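Local coordinates for protein cysteine hydrolase (Vibrio cholerae, PDB 6V98) that is a type VI secretion system effector, probably a cysteine hydrolase of the papain-like peptidase clan delivered into competing bacteria, at residues S114-R119 / A178-F183. Numbering follows the deposited sequence.
Sequences SGVVLR and AYIEQF. With CA (calcium ion), chain B.
I180 reaches down from the helix into the hollow between the side chains of S114 and V116, both of which point toward the helix. I180 CG1, anti to the backbone N (chi1 -165°), is carried to the S114 carbonyl, 3.6 Å from S114 O. The I180 CG2 branch meets S114 CB at 4.0 Å. I180 CD1 rests against the strand backbone, 4.3 Å from G115 CA, and V116 CG1 bounds the hollow loosely.

One turn on, F183 meets two bumps of the strand. V116 CG2 sits over one face of the F183 ring, 4.0 Å from the centroid and 19° off the normal, a CH-pi contact displaced toward CD2 and CE2; Y179 OH lies above the opposite face. L118 meets the ring tip to tip, L118 CD1 being 3.9 Å from F183 CZ. The alternation of S114, V116 and L118 toward the helix identifies one face of a central strand in the antiparallel sheet; the 178-183 segment of helix 176-184 runs at 38° to the 114-119 segment, their axes approaching to 8.2 Å. P9 and V11 of neighbouring strand 5-12 extend this buried layer.

At the S114 end the packing turns polar. E181 grips calcium through both carboxylate oxygens, while water 1 bridges its OE2 to S114 OG. That hydroxyl also hydrogen-bonds calcium-bound water 2, placing the serine in the metal's second shell; Q184 OE1 adds another ligand.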
loop_
_atom_site.group_PDB
_atom_site.type_symbol
_atom_site.label_atom_id
_atom_site.label_comp_id
_atom_site.label_asym_id
_atom_site.label_seq_id
_atom_site.Cartn_x
_atom_site.Cartn_y
_atom_site.Cartn_z
ATOM N N SER A 114 9.525 -0.360 -3.555
ATOM C CA SER A 114 10.063 0.523 -2.527
ATOM C C SER A 114 8.981 0.721 -1.476
ATOM O O SER A 114 7.866 1.104 -1.822
ATOM C CB SER A 114 10.467 1.881 -3.115
ATOM O OG SER A 114 11.487 1.762 -4.091
ATOM N N GLY A 115 9.297 0.464 -0.196
ATOM C CA GLY A 115 8.294 0.571 0.845
ATOM C C GLY A 115 8.842 1.190 2.118
ATOM O O GLY A 115 10.040 1.456 2.245
ATOM N N VAL A 116 7.928 1.446 3.049
ATOM C CA VAL A 116 8.269 1.778 4.428
ATOM C C VAL A 116 7.472 0.854 5.329
ATOM O O VAL A 116 6.388 0.388 4.962
ATOM C CB VAL A 116 7.985 3.259 4.786
ATOM C CG1 VAL A 116 8.894 4.174 3.986
ATOM C CG2 VAL A 116 6.492 3.608 4.564
ATOM N N VAL A 117 7.998 0.605 6.523
ATOM C CA VAL A 117 7.345 -0.270 7.488
ATOM C C VAL A 117 6.939 0.578 8.681
ATOM O O VAL A 117 7.795 1.098 9.406
ATOM C CB VAL A 117 8.253 -1.432 7.910
ATOM C CG1 VAL A 117 7.524 -2.328 8.875
ATOM C CG2 VAL A 117 8.719 -2.221 6.669
ATOM N N LEU A 118 5.634 0.708 8.895
ATOM C CA LEU A 118 5.077 1.534 9.954
ATOM C C LEU A 118 4.439 0.633 10.995
ATOM O O LEU A 118 3.892 -0.420 10.664
ATOM C CB LEU A 118 4.017 2.493 9.400
ATOM C CG LEU A 118 4.379 3.250 8.132
ATOM C CD1 LEU A 118 3.192 4.044 7.660
ATOM C CD2 LEU A 118 5.596 4.140 8.380
ATOM N N ARG A 119 4.486 1.062 12.252
ATOM C CA ARG A 119 4.013 0.233 13.354
ATOM C C ARG A 119 3.070 1.010 14.263
ATOM O O ARG A 119 3.283 2.194 14.536
ATOM C CB ARG A 119 5.193 -0.303 14.188
ATOM C CG ARG A 119 6.203 -1.132 13.392
ATOM C CD ARG A 119 5.605 -2.415 12.820
ATOM N NE ARG A 119 5.137 -3.354 13.842
ATOM C CZ ARG A 119 5.936 -4.138 14.567
ATOM N NH1 ARG A 119 7.250 -4.091 14.405
ATOM N NH2 ARG A 119 5.421 -4.969 15.461
ATOM N N ALA A 178 8.585 9.607 -6.208
ATOM C CA ALA A 178 9.248 10.659 -5.448
ATOM C C ALA A 178 8.814 10.634 -3.994
ATOM O O ALA A 178 9.644 10.774 -3.083
ATOM C CB ALA A 178 8.959 12.025 -6.078
ATOM N N TYR A 179 7.513 10.451 -3.753
ATOM C CA TYR A 179 7.002 10.534 -2.389
ATOM C C TYR A 179 7.568 9.425 -1.512
ATOM O O TYR A 179 7.918 9.666 -0.345
ATOM C CB TYR A 179 5.467 10.488 -2.381
ATOM C CG TYR A 179 4.923 10.539 -0.972
ATOM C CD1 TYR A 179 4.747 11.760 -0.321
ATOM C CD2 TYR A 179 4.604 9.374 -0.285
ATOM C CE1 TYR A 179 4.278 11.824 0.989
ATOM C CE2 TYR A 179 4.129 9.427 1.043
ATOM C CZ TYR A 179 3.969 10.661 1.659
ATOM O OH TYR A 179 3.507 10.744 2.952
ATOM N N ILE A 180 7.630 8.196 -2.032
ATOM C CA ILE A 180 8.073 7.095 -1.180
ATOM C C ILE A 180 9.503 7.323 -0.731
ATOM O O ILE A 180 9.856 7.005 0.407
ATOM C CB ILE A 180 7.902 5.728 -1.883
ATOM C CG1 ILE A 180 8.003 4.587 -0.861
ATOM C CG2 ILE A 180 8.890 5.542 -3.035
ATOM C CD1 ILE A 180 6.868 4.552 0.130
ATOM N N GLU A 181 10.331 7.925 -1.586
ATOM C CA GLU A 181 11.706 8.197 -1.192
ATOM C C GLU A 181 11.760 9.253 -0.096
ATOM O O GLU A 181 12.553 9.138 0.843
ATOM C CB GLU A 181 12.523 8.620 -2.407
ATOM C CG GLU A 181 12.772 7.486 -3.399
ATOM C CD GLU A 181 13.593 6.346 -2.807
ATOM O OE1 GLU A 181 14.567 6.622 -2.076
ATOM O OE2 GLU A 181 13.252 5.172 -3.075
ATOM N N GLN A 182 10.908 10.278 -0.187
ATOM C CA GLN A 182 10.766 11.224 0.916
ATOM C C GLN A 182 10.301 10.523 2.187
ATOM O O GLN A 182 10.829 10.782 3.278
ATOM C CB GLN A 182 9.783 12.332 0.529
ATOM C CG GLN A 182 10.394 13.454 -0.286
ATOM C CD GLN A 182 11.674 13.996 0.331
ATOM O OE1 GLN A 182 12.767 13.799 -0.203
ATOM N NE2 GLN A 182 11.545 14.668 1.469
ATOM N N PHE A 183 9.307 9.637 2.068
ATOM C CA PHE A 183 8.770 8.943 3.237
ATOM C C PHE A 183 9.851 8.097 3.898
ATOM O O PHE A 183 9.924 8.008 5.132
ATOM C CB PHE A 183 7.580 8.077 2.811
ATOM C CG PHE A 183 6.572 7.795 3.912
ATOM C CD1 PHE A 183 6.824 8.141 5.227
ATOM C CD2 PHE A 183 5.366 7.164 3.613
ATOM C CE1 PHE A 183 5.895 7.869 6.224
ATOM C CE2 PHE A 183 4.428 6.901 4.613
ATOM C CZ PHE A 183 4.704 7.240 5.910
HETATM CA CA CA B . 14.838 4.069 -1.655
HETATM O O HOH W 1 11.931 4.239 -5.099
HETATM O O HOH W 2 13.510 2.205 -2.194
HETATM O O HOH W 3 16.803 5.252 -0.285
HETATM O O HOH W 4 16.467 2.879 -3.144
HETATM O O HOH W 5 15.468 2.298 0.077
#